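Local coordinates for protein enolase (alpha proteobacterium BAL199, PDB 3UGV) that belongs to the mandelate racemase/muconate lactonizing branch of the enolase superfamily and probably catalyses magnesium-dependent reactions begun by proton abstraction beside a carboxylate, at residues P57-D62 with P88-M93; K110-L115 with I126-V131; M83-P88 with A121-I126; P37-L42 with Y78-M83. All blocks are in the same frame, centred on the assembly; numbering follows the deposited sequence.

Interaction 1 of 4, residues P57-D62 with P88-M93; sequences PLILID and PALHDM
Leu90 carries the helix side of this contact alone, and it does so with one methyl. Its CD1 is set between two isoleucines of the strand, 3.9 Å from CG2 of Ile59 and 4.0 Å from CD1 of Ile61. The two isoleucines are two residues apart on one face of the strand, yet they offer different branches. Ile59, whose CB points at the helix, gives its short branch: with chi1 at -65° the CG2 methyl lies opposite the backbone N and faces Leu90, while CG1 and CD1 run off towards Met83 and Leu86. Ile61 has its CA-CB bond turned to one side, and the long branch makes up for it; extended at chi2 (169°), it carries CD1 up to the leucine. Leu90 slants across Ile59 but stands at about a right angle to Ile61. What strand and helix share here is methyl-to-methyl contact, with no hydrogen bond crossing between them; the backbones stay well separated, Ile61 CA and Leu90 CA being 9.0 Å apart. All three residues are buried.

The strand is the middle one of the antiparallel sheet, hydrogen-bonded through Ile59 and Ile61 to strand 71-75 and through Leu58, Leu60 and Asp62 to strand 30-47. Ala35 of strand 30-47 also touches Leu90, and the helix is tied to that residue again by a hydrogen bond between His91 NE2 and Ala35 N. Helix 123-142 adds Val131 against Leu90 and Met93, and Ala134 against Ile61.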
loop_
_atom_site.group_PDB
_atom_site.type_symbol
_atom_site.label_atom_id
_atom_site.label_comp_id
_atom_site.label_asym_id
_atom_site.label_seq_id
_atom_site.Cartn_x
_atom_site.Cartn_y
_atom_site.Cartn_z
ATOM N N PRO F 57 -34.123 20.294 -22.180
ATOM C CA PRO F 57 -33.580 21.646 -22.373
ATOM C C PRO F 57 -32.250 21.673 -23.138
ATOM O O PRO F 57 -31.399 20.817 -22.917
ATOM C CB PRO F 57 -33.370 22.133 -20.941
ATOM C CG PRO F 57 -33.082 20.886 -20.166
ATOM C CD PRO F 57 -33.871 19.776 -20.826
ATOM N N LEU F 58 -32.091 22.647 -24.033
ATOM C CA LEU F 58 -30.833 22.885 -24.741
ATOM C C LEU F 58 -30.492 24.377 -24.703
ATOM O O LEU F 58 -31.367 25.224 -24.872
ATOM C CB LEU F 58 -30.938 22.461 -26.207
ATOM C CG LEU F 58 -31.322 21.026 -26.533
ATOM C CD1 LEU F 58 -31.676 20.886 -28.008
ATOM C CD2 LEU F 58 -30.207 20.070 -26.158
ATOM N N ILE F 59 -29.227 24.703 -24.471
ATOM C CA ILE F 59 -28.769 26.073 -24.672
ATOM C C ILE F 59 -27.974 26.132 -25.979
ATOM O O ILE F 59 -26.939 25.478 -26.118
ATOM C CB ILE F 59 -27.921 26.567 -23.489
ATOM C CG1 ILE F 59 -28.780 26.632 -22.225
ATOM C CG2 ILE F 59 -27.301 27.933 -23.799
ATOM C CD1 ILE F 59 -27.985 26.733 -20.936
ATOM N N LEU F 60 -28.490 26.880 -26.948
ATOM C CA LEU F 60 -27.820 27.074 -28.235
ATOM C C LEU F 60 -26.834 28.229 -28.130
ATOM O O LEU F 60 -27.185 29.315 -27.681
ATOM C CB LEU F 60 -28.842 27.372 -29.337
ATOM C CG LEU F 60 -29.462 26.199 -30.102
ATOM C CD1 LEU F 60 -30.131 25.218 -29.183
ATOM C CD2 LEU F 60 -30.462 26.698 -31.133
ATOM N N ILE F 61 -25.605 27.995 -28.561
ATOM C CA ILE F 61 -24.541 28.967 -28.386
ATOM C C ILE F 61 -23.947 29.384 -29.722
ATOM O O ILE F 61 -23.548 28.536 -30.518
ATOM C CB ILE F 61 -23.427 28.384 -27.501
ATOM C CG1 ILE F 61 -23.975 28.126 -26.099
ATOM C CG2 ILE F 61 -22.199 29.307 -27.480
ATOM C CD1 ILE F 61 -23.057 27.312 -25.237
ATOM N N ASP F 62 -23.900 30.696 -29.954
ATOM C CA ASP F 62 -23.357 31.271 -31.184
ATOM C C ASP F 62 -22.242 32.272 -30.880
ATOM O O ASP F 62 -22.449 33.242 -30.159
ATOM C CB ASP F 62 -24.456 31.983 -31.968
ATOM C CG ASP F 62 -25.261 31.044 -32.842
ATOM O OD1 ASP F 62 -24.774 30.701 -33.943
ATOM O OD2 ASP F 62 -26.387 30.677 -32.440
ATOM N N PRO F 88 -27.074 33.677 -17.986
ATOM C CA PRO F 88 -26.360 34.864 -17.510
ATOM C C PRO F 88 -24.873 34.585 -17.367
ATOM O O PRO F 88 -24.067 35.448 -17.679
ATOM C CB PRO F 88 -26.987 35.125 -16.137
ATOM C CG PRO F 88 -28.340 34.512 -16.225
ATOM C CD PRO F 88 -28.163 33.287 -17.076
ATOM N N ALA F 89 -24.512 33.397 -16.905
ATOM C CA ALA F 89 -23.100 33.058 -16.756
ATOM C C ALA F 89 -22.375 33.120 -18.099
ATOM O O ALA F 89 -21.240 33.588 -18.182
ATOM C CB ALA F 89 -22.941 31.686 -16.134
ATOM N N LEU F 90 -23.037 32.640 -19.144
ATOM C CA LEU F 90 -22.460 32.632 -20.481
ATOM C C LEU F 90 -22.284 34.052 -21.013
ATOM O O LEU F 90 -21.262 34.366 -21.613
ATOM C CB LEU F 90 -23.318 31.803 -21.440
ATOM C CG LEU F 90 -23.201 30.294 -21.255
ATOM C CD1 LEU F 90 -24.224 29.570 -22.106
ATOM C CD2 LEU F 90 -21.795 29.827 -21.575
ATOM N N HIS F 91 -23.274 34.908 -20.782
ATOM C CA HIS F 91 -23.194 36.290 -21.247
ATOM C C HIS F 91 -22.145 37.080 -20.466
ATOM O O HIS F 91 -21.527 38.004 -20.997
ATOM C CB HIS F 91 -24.567 36.964 -21.200
ATOM C CG HIS F 91 -25.524 36.449 -22.235
ATOM N ND1 HIS F 91 -26.876 36.724 -22.206
ATOM C CD2 HIS F 91 -25.321 35.682 -23.334
ATOM C CE1 HIS F 91 -27.464 36.145 -23.239
ATOM N NE2 HIS F 91 -26.543 35.507 -23.941
ATOM N N ASP F 92 -21.932 36.694 -19.212
ATOM C CA ASP F 92 -20.892 37.302 -18.390
ATOM C C ASP F 92 -19.503 36.932 -18.894
ATOM O O ASP F 92 -18.563 37.714 -18.764
ATOM C CB ASP F 92 -21.032 36.874 -16.929
ATOM C CG ASP F 92 -21.780 37.889 -16.090
ATOM O OD1 ASP F 92 -21.783 39.084 -16.465
ATOM O OD2 ASP F 92 -22.352 37.490 -15.048
ATOM N N MET F 93 -19.363 35.729 -19.444
ATOM C CA MET F 93 -18.084 35.317 -20.015
ATOM C C MET F 93 -17.880 36.049 -21.330
ATOM O O MET F 93 -16.764 36.442 -21.673
ATOM C CB MET F 93 -18.019 33.802 -20.217
ATOM C CG MET F 93 -17.691 33.027 -18.955
ATOM S SD MET F 93 -18.056 31.253 -19.079
ATOM C CE MET F 93 -17.589 30.687 -17.441
#

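Interaction 2 of 4, residues K110-L115 with I126-V131; sequences KTRKSL and IAASGV
Thr111 and Ala128 bring the two helices together, their CA atoms just 5.8 Å apart. The tight spot is where Thr111 OG1 rests on Ala128 CB at 3.3 Å. Behind the hydroxyl, Thr111 CB is 4.0 Å from Ala128 CB. A chi1 of 62° places this hydroxyl between its own N and carbonyl carbon, where it hydrogen-bonds back to Ile107 O and also to Tyr108 O in the preceding turn. The oxygen is thus well occupied although it packs on an apolar methyl.

The same hydroxyl also takes part in a looser link: a water, 3.0 Å from Thr111 OG1 and donating to Ala128 O at 2.9 Å, joins the helices where no direct hydrogen bond does. On another side of the methyl, the aliphatic part of Arg112 comes only to 4.3 Å, CG to Ala128 CB, in a partly exposed position. Leu115, just past the end of its helix, points inward but stops short of close contact. Such a close approach over an alanine, with Met93 and Leu90 of helix 83-97 packed against Ala127 and Val131, is consistent with the helical bundle of the N-terminal capping domain in the enolase superfamily.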
loop_
_atom_site.group_PDB
_atom_site.type_symbol
_atom_site.label_atom_id
_atom_site.label_comp_id
_atom_site.label_asym_id
_atom_site.label_seq_id
_atom_site.Cartn_x
_atom_site.Cartn_y
_atom_site.Cartn_z
ATOM N N LYS F 110 -8.856 31.151 -18.765
ATOM C CA LYS F 110 -9.456 32.418 -18.312
ATOM C C LYS F 110 -10.885 32.279 -17.767
ATOM O O LYS F 110 -11.229 32.913 -16.774
ATOM C CB LYS F 110 -9.438 33.473 -19.429
ATOM C CG LYS F 110 -8.043 33.835 -19.959
ATOM C CD LYS F 110 -8.129 34.780 -21.163
ATOM C CE LYS F 110 -6.746 35.132 -21.695
ATOM N NZ LYS F 110 -6.814 36.146 -22.788
ATOM N N THR F 111 -11.717 31.471 -18.421
ATOM C CA THR F 111 -13.079 31.243 -17.941
ATOM C C THR F 111 -13.125 30.508 -16.593
ATOM O O THR F 111 -13.898 30.880 -15.705
ATOM C CB THR F 111 -13.948 30.495 -18.972
ATOM O OG1 THR F 111 -13.400 29.192 -19.226
ATOM C CG2 THR F 111 -14.018 31.278 -20.273
ATOM N N ARG F 112 -12.300 29.475 -16.440
ATOM C CA ARG F 112 -12.228 28.734 -15.182
ATOM C C ARG F 112 -11.642 29.554 -14.030
ATOM O O ARG F 112 -12.086 29.421 -12.888
ATOM C CB ARG F 112 -11.456 27.430 -15.354
ATOM C CG ARG F 112 -12.183 26.413 -16.225
ATOM C CD ARG F 112 -11.486 25.059 -16.203
ATOM N NE ARG F 112 -12.096 24.133 -15.254
ATOM C CZ ARG F 112 -11.435 23.143 -14.662
ATOM N NH1 ARG F 112 -10.143 22.970 -14.921
ATOM N NH2 ARG F 112 -12.055 22.334 -13.810
ATOM N N LYS F 113 -10.651 30.396 -14.322
ATOM C CA LYS F 113 -10.104 31.292 -13.298
ATOM C C LYS F 113 -11.146 32.292 -12.803
ATOM O O LYS F 113 -11.191 32.602 -11.615
ATOM C CB LYS F 113 -8.883 32.063 -13.808
ATOM C CG LYS F 113 -7.575 31.283 -13.847
ATOM C CD LYS F 113 -6.408 32.223 -14.202
ATOM C CE LYS F 113 -5.144 31.473 -14.636
ATOM N NZ LYS F 113 -4.565 30.592 -13.576
ATOM N N SER F 114 -11.980 32.805 -13.707
ATOM C CA SER F 114 -12.948 33.842 -13.331
ATOM C C SER F 114 -13.961 33.352 -12.286
ATOM O O SER F 114 -14.516 34.157 -11.523
ATOM C CB SER F 114 -13.686 34.390 -14.558
ATOM O OG SER F 114 -14.672 33.477 -15.028
ATOM N N LEU F 115 -14.197 32.038 -12.255
ATOM C CA LEU F 115 -15.165 31.453 -11.329
ATOM C C LEU F 115 -14.580 30.498 -10.269
ATOM O O LEU F 115 -15.339 29.786 -9.594
ATOM C CB LEU F 115 -16.294 30.749 -12.097
ATOM C CG LEU F 115 -17.288 31.600 -12.904
ATOM C CD1 LEU F 115 -18.429 30.721 -13.405
ATOM C CD2 LEU F 115 -17.829 32.768 -12.082
ATOM N N ILE F 126 -19.604 23.949 -16.336
ATOM C CA ILE F 126 -20.601 23.828 -17.395
ATOM C C ILE F 126 -20.674 25.048 -18.327
ATOM O O ILE F 126 -20.817 24.898 -19.545
ATOM C CB ILE F 126 -21.987 23.491 -16.821
ATOM C CG1 ILE F 126 -21.926 22.131 -16.119
ATOM C CG2 ILE F 126 -23.025 23.457 -17.926
ATOM C CD1 ILE F 126 -23.246 21.635 -15.621
ATOM N N ALA F 127 -20.567 26.249 -17.766
ATOM C CA ALA F 127 -20.588 27.442 -18.596
ATOM C C ALA F 127 -19.325 27.485 -19.441
ATOM O O ALA F 127 -19.388 27.728 -20.650
ATOM C CB ALA F 127 -20.701 28.679 -17.759
ATOM N N ALA F 128 -18.184 27.226 -18.808
ATOM C CA ALA F 128 -16.907 27.189 -19.525
ATOM C C ALA F 128 -16.861 26.123 -20.623
ATOM O O ALA F 128 -16.275 26.358 -21.666
ATOM C CB ALA F 128 -15.746 26.998 -18.561
ATOM N N SER F 129 -17.461 24.956 -20.378
ATOM C CA SER F 129 -17.442 23.860 -21.354
ATOM C C SER F 129 -18.222 24.227 -22.614
ATOM O O SER F 129 -17.815 23.905 -23.728
ATOM C CB SER F 129 -18.005 22.574 -20.741
ATOM O OG SER F 129 -17.151 22.051 -19.740
ATOM N N GLY F 130 -19.339 24.922 -22.425
ATOM C CA GLY F 130 -20.152 25.393 -23.535
ATOM C C GLY F 130 -19.426 26.394 -24.414
ATOM O O GLY F 130 -19.558 26.371 -25.645
ATOM N N VAL F 131 -18.672 27.289 -23.780
ATOM C CA VAL F 131 -17.864 28.255 -24.509
ATOM C C VAL F 131 -16.797 27.492 -25.258
ATOM O O VAL F 131 -16.571 27.723 -26.442
ATOM C CB VAL F 131 -17.170 29.240 -23.554
ATOM C CG1 VAL F 131 -16.045 29.968 -24.261
ATOM C CG2 VAL F 131 -18.181 30.211 -22.955
HETATM O O HOH W 1 -13.876 27.897 -21.904
#

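Interaction 3 of 4, residues M83-P88 with A121-I126; sequences MKYLVP and AGLSMI
Leu86 pushes its CD2 methyl into the angle between Leu123 and Ile126, one helical turn apart. That methyl lies 4.0 Å from Leu123 CD2 and 3.9 Å from Ile126 CG2, and it also rests on the backbone oxygen of Leu123 at 3.9 Å. The CA-CB bond of Leu86 is directed past the partner helix, and an extended chi2 (166°) helps bring the branched end round to it. CD1 of the same leucine adds a second touch on Ile126 CG2, at 4.0 Å. Leu123 divides its work: while CD2 meets Leu86, CD1 approaches the ring of Tyr85 at CD2, 4.1 Å away and at a slant.

These residues bring together the first turns of two helices in the N-terminal capping domain, 83-97 and 123-142, and the same patch faces a second subunit. Leu123 packs there on Leu123 of the second subunit, Ile126 on Val118 of that subunit, and Tyr85 OH is hydrogen-bonded to Asp92 of it, which probably steadies the far end of the ring.

Behind Leu123 stands Gly122 at the N-cap, with a positive phi of 79° that suits glycine; its carbonyl accepts the bond from Ile126 N. Ser124, whose CB is directed away from helix 83-97, hydrogen-bonds through OG to Gly119 O, in the loop before the helix. Leu86 in turn touches Pro77 and, from the sheet, Ile59.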
loop_
_atom_site.group_PDB
_atom_site.type_symbol
_atom_site.label_atom_id
_atom_site.label_comp_id
_atom_site.label_asym_id
_atom_site.label_seq_id
_atom_site.Cartn_x
_atom_site.Cartn_y
_atom_site.Cartn_z
ATOM N N MET F 83 -31.136 26.746 -16.825
ATOM C CA MET F 83 -30.847 27.682 -17.916
ATOM C C MET F 83 -30.861 29.128 -17.436
ATOM O O MET F 83 -30.236 29.989 -18.044
ATOM C CB MET F 83 -31.797 27.491 -19.103
ATOM C CG MET F 83 -31.760 26.062 -19.636
ATOM S SD MET F 83 -32.341 25.851 -21.325
ATOM C CE MET F 83 -34.118 25.801 -21.086
ATOM N N LYS F 84 -31.560 29.391 -16.334
ATOM C CA LYS F 84 -31.603 30.745 -15.774
ATOM C C LYS F 84 -30.354 31.112 -14.968
ATOM O O LYS F 84 -30.206 32.259 -14.540
ATOM C CB LYS F 84 -32.844 30.944 -14.907
ATOM C CG LYS F 84 -34.152 30.870 -15.659
ATOM C CD LYS F 84 -35.307 31.048 -14.700
ATOM C CE LYS F 84 -35.115 30.197 -13.453
ATOM N NZ LYS F 84 -36.313 30.238 -12.572
ATOM N N TYR F 85 -29.470 30.147 -14.736
ATOM C CA TYR F 85 -28.194 30.462 -14.112
ATOM C C TYR F 85 -27.109 30.473 -15.184
ATOM O O TYR F 85 -26.213 31.321 -15.167
ATOM C CB TYR F 85 -27.817 29.461 -13.017
ATOM C CG TYR F 85 -28.961 28.877 -12.209
ATOM C CD1 TYR F 85 -30.105 29.617 -11.912
ATOM C CD2 TYR F 85 -28.886 27.569 -11.743
ATOM C CE1 TYR F 85 -31.147 29.054 -11.174
ATOM C CE2 TYR F 85 -29.906 27.002 -11.011
ATOM C CZ TYR F 85 -31.035 27.736 -10.725
ATOM O OH TYR F 85 -32.039 27.131 -9.990
ATOM N N LEU F 86 -27.212 29.533 -16.121
ATOM C CA LEU F 86 -26.187 29.320 -17.144
ATOM C C LEU F 86 -26.172 30.397 -18.220
ATOM O O LEU F 86 -25.100 30.816 -18.652
ATOM C CB LEU F 86 -26.325 27.937 -17.795
ATOM C CG LEU F 86 -26.030 26.764 -16.859
ATOM C CD1 LEU F 86 -26.508 25.441 -17.461
ATOM C CD2 LEU F 86 -24.548 26.725 -16.487
ATOM N N VAL F 87 -27.349 30.831 -18.666
ATOM C CA VAL F 87 -27.417 31.896 -19.664
ATOM C C VAL F 87 -26.731 33.195 -19.192
ATOM O O VAL F 87 -25.895 33.756 -19.908
ATOM C CB VAL F 87 -28.856 32.185 -20.092
ATOM C CG1 VAL F 87 -28.987 33.628 -20.562
ATOM C CG2 VAL F 87 -29.284 31.209 -21.174
ATOM N N PRO F 88 -27.074 33.677 -17.986
ATOM C CA PRO F 88 -26.360 34.864 -17.510
ATOM C C PRO F 88 -24.873 34.585 -17.367
ATOM O O PRO F 88 -24.067 35.448 -17.679
ATOM C CB PRO F 88 -26.987 35.125 -16.137
ATOM C CG PRO F 88 -28.340 34.512 -16.225
ATOM C CD PRO F 88 -28.163 33.287 -17.076
ATOM N N ALA F 121 -15.736 22.721 -10.125
ATOM C CA ALA F 121 -16.711 21.733 -10.569
ATOM C C ALA F 121 -18.098 22.361 -10.602
ATOM O O ALA F 121 -18.286 23.481 -10.125
ATOM C CB ALA F 121 -16.675 20.488 -9.669
ATOM N N GLY F 122 -19.066 21.652 -11.179
ATOM C CA GLY F 122 -20.442 22.115 -11.174
ATOM C C GLY F 122 -20.755 23.180 -12.210
ATOM O O GLY F 122 -20.191 23.177 -13.302
ATOM N N LEU F 123 -21.656 24.095 -11.861
ATOM C CA LEU F 123 -22.143 25.112 -12.799
ATOM C C LEU F 123 -21.040 25.915 -13.485
ATOM O O LEU F 123 -21.186 26.269 -14.650
ATOM C CB LEU F 123 -23.144 26.053 -12.119
ATOM C CG LEU F 123 -24.471 25.406 -11.701
ATOM C CD1 LEU F 123 -25.186 26.225 -10.621
ATOM C CD2 LEU F 123 -25.376 25.177 -12.913
ATOM N N SER F 124 -19.950 26.194 -12.767
ATOM C CA SER F 124 -18.812 26.935 -13.333
ATOM C C SER F 124 -18.236 26.209 -14.554
ATOM O O SER F 124 -18.073 26.790 -15.624
ATOM C CB SER F 124 -17.689 27.114 -12.299
ATOM O OG SER F 124 -18.156 27.614 -11.064
ATOM N N MET F 125 -17.916 24.935 -14.352
ATOM C CA MET F 125 -17.368 24.073 -15.378
ATOM C C MET F 125 -18.301 24.027 -16.597
ATOM O O MET F 125 -17.850 24.079 -17.742
ATOM C CB MET F 125 -17.157 22.663 -14.791
ATOM C CG MET F 125 -16.591 21.621 -15.763
ATOM S SD MET F 125 -15.084 22.213 -16.555
ATOM C CE MET F 125 -13.938 20.934 -16.055
ATOM N N ILE F 126 -19.604 23.949 -16.336
ATOM C CA ILE F 126 -20.601 23.828 -17.395
ATOM C C ILE F 126 -20.674 25.048 -18.327
ATOM O O ILE F 126 -20.817 24.898 -19.545
ATOM C CB ILE F 126 -21.987 23.491 -16.821
ATOM C CG1 ILE F 126 -21.926 22.131 -16.119
ATOM C CG2 ILE F 126 -23.025 23.457 -17.926
ATOM C CD1 ILE F 126 -23.246 21.635 -15.621
#

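Interaction 4 of 4, residues P37-L42 with Y78-M83; sequences PVLLKL and YVPKAM
Val38 O is held on one hand by the strand pairing, through Leu58 N of the neighbouring strand, and packed on the other by the end of Met83, with CE 3.3 Å and SD 3.8 Å away. The approach of Met83 is no hydrogen bond; the methyl simply packs on the strand's carbonyl, while the side chain of Val38 has its CB directed away. Met83 reaches this place because its chain is bent at chi3 (-82°), folding CE back over the strand instead of letting it run on. In doing so it lies against Pro37: SD is 3.5 Å from Pro37 CB, with CE at 3.8 Å from the same carbon. Pro57 and Ile59 of strand 52-65 lie on Met83 as well, so its thioether is buried. An alanine here would lose both sulfur and methyl, and is likely to open a gap over Pro37 and leave the bend before the helix less firmly seated on the sheet.

Nearer the surface a second, thinner contact forms. Leu39, with CG swung opposite the backbone N (chi1 -165°), lays CD1 against the Pro80 ring, 3.8 Å from its CG; the two side chains cross obliquely, and Pro80 is exposed. The bend itself is held by its own backbone bonds, Ala82 N to Val79 O and Met83 N to Pro80 O, each 2.9 Å. A three-stranded antiparallel sheet followed by a helical bundle is characteristic of the enolase-superfamily capping domain, and here the turn into its first helix is packed on edge strand 30-47 through Met83.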
loop_
_atom_site.group_PDB
_atom_site.type_symbol
_atom_site.label_atom_id
_atom_site.label_comp_id
_atom_site.label_asym_id
_atom_site.label_seq_id
_atom_site.Cartn_x
_atom_site.Cartn_y
_atom_site.Cartn_z
ATOM N N PRO F 37 -31.905 29.758 -24.746
ATOM C CA PRO F 37 -32.467 28.550 -24.145
ATOM C C PRO F 37 -33.674 28.043 -24.931
ATOM O O PRO F 37 -34.521 28.836 -25.332
ATOM C CB PRO F 37 -32.905 29.035 -22.760
ATOM C CG PRO F 37 -33.268 30.466 -22.981
ATOM C CD PRO F 37 -32.322 30.980 -24.037
ATOM N N VAL F 38 -33.740 26.740 -25.172
ATOM C CA VAL F 38 -34.948 26.165 -25.737
ATOM C C VAL F 38 -35.349 24.926 -24.953
ATOM O O VAL F 38 -34.595 24.448 -24.111
ATOM C CB VAL F 38 -34.816 25.847 -27.242
ATOM C CG1 VAL F 38 -34.039 26.946 -27.939
ATOM C CG2 VAL F 38 -34.153 24.523 -27.451
ATOM N N LEU F 39 -36.551 24.428 -25.218
ATOM C CA LEU F 39 -37.090 23.296 -24.492
ATOM C C LEU F 39 -37.862 22.446 -25.474
ATOM O O LEU F 39 -38.861 22.896 -26.035
ATOM C CB LEU F 39 -38.007 23.763 -23.353
ATOM C CG LEU F 39 -38.352 22.712 -22.287
ATOM C CD1 LEU F 39 -37.159 22.462 -21.372
ATOM C CD2 LEU F 39 -39.570 23.108 -21.459
ATOM N N LEU F 40 -37.393 21.225 -25.698
ATOM C CA LEU F 40 -38.025 20.348 -26.671
ATOM C C LEU F 40 -38.855 19.295 -25.966
ATOM O O LEU F 40 -38.581 18.945 -24.818
ATOM C CB LEU F 40 -36.984 19.672 -27.563
ATOM C CG LEU F 40 -35.983 20.561 -28.301
ATOM C CD1 LEU F 40 -35.094 19.702 -29.188
ATOM C CD2 LEU F 40 -36.685 21.645 -29.121
ATOM N N LYS F 41 -39.881 18.807 -26.655
ATOM C CA LYS F 41 -40.678 17.702 -26.158
ATOM C C LYS F 41 -40.074 16.410 -26.704
ATOM O O LYS F 41 -40.054 16.204 -27.921
ATOM C CB LYS F 41 -42.130 17.846 -26.611
ATOM C CG LYS F 41 -43.140 17.425 -25.558
ATOM C CD LYS F 41 -43.032 18.320 -24.332
ATOM C CE LYS F 41 -44.061 17.949 -23.275
ATOM N NZ LYS F 41 -44.117 18.956 -22.172
ATOM N N LEU F 42 -39.566 15.561 -25.809
ATOM C CA LEU F 42 -38.920 14.304 -26.210
ATOM C C LEU F 42 -39.877 13.328 -26.904
ATOM O O LEU F 42 -41.048 13.220 -26.533
ATOM C CB LEU F 42 -38.277 13.608 -25.005
ATOM C CG LEU F 42 -37.113 14.293 -24.288
ATOM C CD1 LEU F 42 -36.832 13.574 -22.960
ATOM C CD2 LEU F 42 -35.879 14.327 -25.179
ATOM N N TYR F 78 -29.966 19.327 -18.711
ATOM C CA TYR F 78 -30.858 18.439 -17.949
ATOM C C TYR F 78 -32.029 19.133 -17.255
ATOM O O TYR F 78 -33.186 18.785 -17.475
ATOM C CB TYR F 78 -30.069 17.693 -16.881
ATOM C CG TYR F 78 -29.375 16.446 -17.343
ATOM C CD1 TYR F 78 -30.029 15.226 -17.302
ATOM C CD2 TYR F 78 -28.052 16.476 -17.785
ATOM C CE1 TYR F 78 -29.402 14.070 -17.708
ATOM C CE2 TYR F 78 -27.404 15.316 -18.196
ATOM C CZ TYR F 78 -28.093 14.113 -18.151
ATOM O OH TYR F 78 -27.499 12.937 -18.546
ATOM N N VAL F 79 -31.721 20.092 -16.387
ATOM C CA VAL F 79 -32.747 20.769 -15.608
ATOM C C VAL F 79 -33.042 22.131 -16.209
ATOM O O VAL F 79 -32.181 23.014 -16.203
ATOM C CB VAL F 79 -32.358 20.907 -14.112
ATOM C CG1 VAL F 79 -32.046 19.556 -13.531
ATOM C CG2 VAL F 79 -31.159 21.781 -13.950
ATOM N N PRO F 80 -34.264 22.297 -16.745
ATOM C CA PRO F 80 -34.698 23.518 -17.438
ATOM C C PRO F 80 -34.418 24.788 -16.637
ATOM O O PRO F 80 -33.849 25.740 -17.175
ATOM C CB PRO F 80 -36.207 23.305 -17.600
ATOM C CG PRO F 80 -36.358 21.806 -17.676
ATOM C CD PRO F 80 -35.325 21.271 -16.709
ATOM N N LYS F 81 -34.801 24.796 -15.366
ATOM C CA LYS F 81 -34.603 25.975 -14.525
ATOM C C LYS F 81 -33.134 26.399 -14.411
ATOM O O LYS F 81 -32.842 27.556 -14.126
ATOM C CB LYS F 81 -35.224 25.773 -13.136
ATOM C CG LYS F 81 -36.744 25.940 -13.130
ATOM C CD LYS F 81 -37.321 26.050 -11.719
ATOM C CE LYS F 81 -38.799 26.449 -11.747
ATOM N NZ LYS F 81 -39.327 26.809 -10.395
ATOM N N ALA F 82 -32.209 25.474 -14.642
ATOM C CA ALA F 82 -30.797 25.832 -14.575
ATOM C C ALA F 82 -30.384 26.757 -15.725
ATOM O O ALA F 82 -29.391 27.479 -15.610
ATOM C CB ALA F 82 -29.910 24.594 -14.525
ATOM N N MET F 83 -31.136 26.746 -16.825
ATOM C CA MET F 83 -30.847 27.682 -17.916
ATOM C C MET F 83 -30.861 29.128 -17.436
ATOM O O MET F 83 -30.236 29.989 -18.044
ATOM C CB MET F 83 -31.797 27.491 -19.103
ATOM C CG MET F 83 -31.760 26.062 -19.636
ATOM S SD MET F 83 -32.341 25.851 -21.325
ATOM C CE MET F 83 -34.118 25.801 -21.086
#

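Overall arrangement
All four contacts lie in the N-terminal domain. Interactions 1, 2 and 3 are buried; interaction 4 runs from buried Met83 out to exposed Pro80. Helix 83-97 serves interactions 1 and 3, and its first residue, Met83, carries interaction 4 on to strand 30-47. Helix 123-142 is common to interactions 2 and 3, which share Ile126. Sheet-to-helix packing in interaction 1 and helix pairing in interaction 3 rest on branched aliphatic side chains, joined in interaction 3 by a tyrosine ring; interaction 4 uses prolines and a thioether, whereas interaction 2 sets one threonine hydroxyl on an alanine methyl and is bridged by a water. Interactions 2 and 4 stay about 7 Å apart at their nearest atoms.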